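Peptidoglycan D,D-transpeptidase FtsI (Burkholderia pseudomallei, PDB 6HZI) probably cross-links the peptide stems of peptidoglycan through its penicillin-binding D,D-transpeptidase domain, as expected of a class B penicillin-binding protein acting in cell division. Local coordinates at residues Tyr16-Asn21 / Ser48-Pro53; Ile290-Ser295 / Ser315-Asp320. All coordinates share one frame; numbering follows the deposited sequence.

Contact 1. Residues Tyr16-Asn21 / Ser48-Pro53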
# COMPACT_ATOMS: atom_id res chain seq x y z
N TYR A 16 15.59 4.14 -14.05
CA TYR A 16 15.77 3.17 -15.16
C TYR A 16 15.36 1.77 -14.67
O TYR A 16 14.56 1.09 -15.33
CB TYR A 16 17.19 3.18 -15.73
CG TYR A 16 17.32 2.24 -16.89
CD1 TYR A 16 16.63 2.49 -18.08
CD2 TYR A 16 18.04 1.06 -16.79
CE1 TYR A 16 16.65 1.59 -19.12
CE2 TYR A 16 18.07 0.16 -17.84
CZ TYR A 16 17.38 0.43 -19.01
OH TYR A 16 17.42 -0.42 -20.07
N ILE A 17 15.89 1.37 -13.52
CA ILE A 17 15.51 0.10 -12.85
C ILE A 17 13.99 -0.00 -12.75
O ILE A 17 13.46 -1.13 -12.89
CB ILE A 17 16.10 0.07 -11.44
CG1 ILE A 17 17.57 -0.33 -11.48
CG2 ILE A 17 15.24 -0.82 -10.54
CD1 ILE A 17 18.28 -0.11 -10.14
N THR A 18 13.32 1.11 -12.44
CA THR A 18 11.85 1.10 -12.20
C THR A 18 11.18 0.91 -13.57
O THR A 18 10.26 0.09 -13.73
CB THR A 18 11.41 2.34 -11.40
OG1 THR A 18 12.03 2.43 -10.11
CG2 THR A 18 9.92 2.35 -11.19
N TYR A 19 11.64 1.66 -14.57
CA TYR A 19 11.11 1.56 -15.96
C TYR A 19 11.32 0.17 -16.57
O TYR A 19 10.36 -0.28 -17.15
CB TYR A 19 11.80 2.58 -16.85
CG TYR A 19 11.48 2.50 -18.32
CD1 TYR A 19 10.40 3.21 -18.85
CD2 TYR A 19 12.34 1.88 -19.20
CE1 TYR A 19 10.16 3.27 -20.21
CE2 TYR A 19 12.12 1.93 -20.57
CZ TYR A 19 11.02 2.61 -21.07
OH TYR A 19 10.79 2.68 -22.41
N THR A 20 12.48 -0.47 -16.47
CA THR A 20 12.69 -1.79 -17.14
C THR A 20 11.76 -2.82 -16.49
O THR A 20 11.08 -3.56 -17.20
CB THR A 20 14.15 -2.27 -17.09
OG1 THR A 20 14.51 -2.21 -15.72
CG2 THR A 20 15.10 -1.37 -17.87
N ASN A 21 11.68 -2.83 -15.16
CA ASN A 21 10.90 -3.87 -14.43
C ASN A 21 9.42 -3.67 -14.74
O ASN A 21 8.71 -4.62 -15.00
CB ASN A 21 11.27 -3.79 -12.94
CG ASN A 21 12.57 -4.51 -12.68
OD1 ASN A 21 12.63 -5.66 -13.04
ND2 ASN A 21 13.58 -3.89 -12.04
N SER A 48 12.01 7.54 -7.87
CA SER A 48 11.57 7.16 -9.23
C SER A 48 10.08 7.34 -9.32
O SER A 48 9.39 7.30 -8.28
CB SER A 48 11.95 5.74 -9.61
OG SER A 48 11.23 4.79 -8.81
N LEU A 49 9.64 7.53 -10.54
CA LEU A 49 8.22 7.81 -10.83
C LEU A 49 8.01 7.42 -12.28
O LEU A 49 8.60 8.07 -13.16
CB LEU A 49 7.91 9.28 -10.52
CG LEU A 49 6.43 9.65 -10.66
CD1 LEU A 49 5.62 9.09 -9.52
CD2 LEU A 49 6.27 11.15 -10.70
N VAL A 50 7.28 6.34 -12.49
CA VAL A 50 7.25 5.65 -13.79
C VAL A 50 5.82 5.24 -14.11
O VAL A 50 5.13 4.66 -13.27
CB VAL A 50 8.24 4.47 -13.80
CG1 VAL A 50 8.04 3.62 -15.04
CG2 VAL A 50 9.68 4.95 -13.72
N ASN A 51 5.42 5.56 -15.33
CA ASN A 51 4.19 5.04 -15.95
C ASN A 51 4.55 4.36 -17.28
O ASN A 51 5.23 4.96 -18.06
CB ASN A 51 3.21 6.16 -16.21
CG ASN A 51 2.90 6.99 -14.99
OD1 ASN A 51 1.84 6.80 -14.40
ND2 ASN A 51 3.72 8.00 -14.70
N TYR A 52 4.04 3.17 -17.57
CA TYR A 52 4.19 2.54 -18.90
C TYR A 52 2.83 2.15 -19.43
O TYR A 52 2.20 1.27 -18.85
CB TYR A 52 5.08 1.30 -18.86
CG TYR A 52 5.32 0.84 -20.26
CD1 TYR A 52 6.08 1.62 -21.11
CD2 TYR A 52 4.65 -0.26 -20.79
CE1 TYR A 52 6.26 1.27 -22.44
CE2 TYR A 52 4.84 -0.64 -22.11
CZ TYR A 52 5.65 0.13 -22.93
OH TYR A 52 5.89 -0.17 -24.24
N PRO A 53 2.36 2.75 -20.56
CA PRO A 53 3.03 3.87 -21.24
C PRO A 53 3.36 5.16 -20.46
O PRO A 53 2.76 6.18 -20.73
CB PRO A 53 1.97 4.32 -22.23
CG PRO A 53 1.23 3.05 -22.56
CD PRO A 53 1.17 2.27 -21.27
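Thr18 OG1 has two hydrogen-bond partners: Ser48 OG, which donates to it at 2.8 Å, and Ile14 O one helical turn back. This buried link ties helix 12-28 to strand 46-52, an outermost strand of the antiparallel sheet of the penicillin-binding transpeptidase fold, where the helix packs on one face of the sheet. Helix and strand segments run nearly the same way, 24° apart, with axes 7.9 Å from each other. Ser48 reaches the threonine because its OG sits between its own backbone N and carbonyl carbon (chi1 67°).

The other branch of Thr18 does apolar work. CG2 is anti to the backbone N, which leaves OG1 for its two polar partners; the side chains of Thr18 and Val50 pass in opposite directions, Thr18 CG2 3.6 Å from Val50 CG2. Ala36 and Val38 of strand 33-40 also touch Thr18. Val50 divides its two methyls between neighbouring helix residues: CG2 goes to Thr18, and CG1 lies 3.8 Å from Tyr19 CA, at the edge of the tyrosine ring and near its plane.

Toward the partly exposed end, Tyr52 follows Val50 on the helix-facing side of the strand and also touches Lys23, the residue whose NZ is hydrogen-bonded to Tyr19 OH. The two tyrosine rings approach obliquely, Tyr19 CE1 standing 4.5 Å from Tyr52 CD1.

Contact 2. Residues Ile290-Ser295 / Ser315-Asp320; sequences IVVAVS and SAIVGD
Val292 and Val318 meet through one methyl each, Val292 CG2 lying 3.7 Å from Val318 CG2, the tightest approach between strand 290-295 and helix 315-320. Both methyls of Val292 meet helix residues; CG1, anti to the backbone N (chi1 171°), is 4.0 Å from Ile317 CG2. Two successive helix residues thus receive the two methyls of a single strand valine, and both pairs cross at a slant.

The strand lies inside the antiparallel sheet of the transpeptidase domain, between strands 33-40 and 274-283, and the C-terminal helix 310-324 runs over one face of it. Their segments point in roughly opposite directions, at 152°, with the axes 9.2 Å apart.

Ile317 also extends along the strand: its CD1 meets Val294 CG2 tip to tip at 4.1 Å. Val38 of the adjoining strand touches both Ile317 and Val292, and Thr18 of helix 12-28 touches Ile317 as well. At the strand's other end Ile290 CD1 lies 4.4 Å from Val318 CA, while the side chain of Ile290 also touches Val38 and Leu325.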
# COMPACT_ATOMS: atom_id res chain seq x y z
N ILE A 290 13.34 2.48 1.74
CA ILE A 290 12.50 2.82 0.57
C ILE A 290 11.11 2.24 0.79
O ILE A 290 11.00 1.17 1.42
CB ILE A 290 13.10 2.30 -0.74
CG1 ILE A 290 13.35 0.80 -0.73
CG2 ILE A 290 14.36 3.08 -1.08
CD1 ILE A 290 13.60 0.23 -2.12
N VAL A 291 10.11 2.97 0.30
CA VAL A 291 8.75 2.47 0.04
C VAL A 291 8.64 2.29 -1.46
O VAL A 291 9.05 3.23 -2.20
CB VAL A 291 7.73 3.49 0.54
CG1 VAL A 291 6.34 3.29 -0.06
CG2 VAL A 291 7.66 3.51 2.07
N VAL A 292 8.07 1.17 -1.89
CA VAL A 292 7.89 0.89 -3.33
C VAL A 292 6.42 0.57 -3.56
O VAL A 292 5.88 -0.28 -2.84
CB VAL A 292 8.84 -0.22 -3.81
CG1 VAL A 292 8.52 -0.67 -5.23
CG2 VAL A 292 10.30 0.20 -3.73
N ALA A 293 5.82 1.21 -4.57
CA ALA A 293 4.42 0.95 -4.94
C ALA A 293 4.38 0.58 -6.42
O ALA A 293 5.06 1.24 -7.25
CB ALA A 293 3.57 2.16 -4.64
N VAL A 294 3.57 -0.43 -6.72
CA VAL A 294 3.44 -1.00 -8.08
C VAL A 294 1.97 -1.26 -8.34
O VAL A 294 1.30 -1.85 -7.45
CB VAL A 294 4.23 -2.32 -8.24
CG1 VAL A 294 4.06 -2.87 -9.64
CG2 VAL A 294 5.69 -2.13 -7.94
N SER A 295 1.52 -0.90 -9.53
CA SER A 295 0.14 -1.18 -10.00
C SER A 295 0.16 -1.64 -11.47
O SER A 295 0.79 -0.97 -12.31
CB SER A 295 -0.72 0.01 -9.72
OG SER A 295 -2.09 -0.31 -9.92
N SER A 315 9.18 -6.95 -5.95
CA SER A 315 10.38 -7.75 -5.57
C SER A 315 11.61 -7.32 -6.40
O SER A 315 12.69 -7.04 -5.85
CB SER A 315 10.14 -9.23 -5.73
OG SER A 315 11.31 -9.91 -5.28
N ALA A 316 11.46 -7.34 -7.71
CA ALA A 316 12.56 -7.03 -8.66
C ALA A 316 13.04 -5.58 -8.44
O ALA A 316 14.25 -5.39 -8.23
CB ALA A 316 12.09 -7.28 -10.08
N ILE A 317 12.12 -4.60 -8.40
CA ILE A 317 12.48 -3.17 -8.19
C ILE A 317 13.22 -3.03 -6.84
O ILE A 317 14.18 -2.25 -6.72
CB ILE A 317 11.23 -2.26 -8.27
CG1 ILE A 317 10.62 -2.24 -9.68
CG2 ILE A 317 11.55 -0.83 -7.81
CD1 ILE A 317 9.29 -1.55 -9.75
N VAL A 318 12.72 -3.70 -5.80
CA VAL A 318 13.30 -3.52 -4.46
C VAL A 318 14.74 -4.05 -4.43
O VAL A 318 15.62 -3.32 -3.95
CB VAL A 318 12.40 -4.15 -3.38
CG1 VAL A 318 13.15 -4.23 -2.05
CG2 VAL A 318 11.11 -3.35 -3.22
N GLY A 319 14.97 -5.30 -4.85
CA GLY A 319 16.33 -5.84 -4.92
C GLY A 319 17.23 -4.96 -5.79
O GLY A 319 18.34 -4.55 -5.34
N ASP A 320 16.80 -4.59 -6.99
CA ASP A 320 17.72 -3.83 -7.88
C ASP A 320 18.02 -2.51 -7.17
O ASP A 320 19.17 -2.08 -7.17
CB ASP A 320 17.15 -3.66 -9.30
CG ASP A 320 17.08 -4.96 -10.09
OD1 ASP A 320 17.84 -5.89 -9.73
OD2 ASP A 320 16.26 -5.06 -11.04

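In the fold
Both contacts lay a helix on the same face of one antiparallel sheet, with strand 33-40 running between strand 46-52 of contact 1 and strand 290-297 of contact 2. Contact 1 sits at the sheet's edge, its centre about 18 Å from the centre of the chain, and mixes a buried hydroxyl pair with apolar packing and partly exposed tyrosines. Contact 2 lies deeper, its centre about 12 Å from the centre of the chain, and its touching residues are all buried and aliphatic. The two helices also touch directly: Asn21 ND2 approaches Asp320 OD2 at 3.1 Å, a probable hydrogen bond, while Ile17 CG2 packs against Asp320 CB at 3.6 Å.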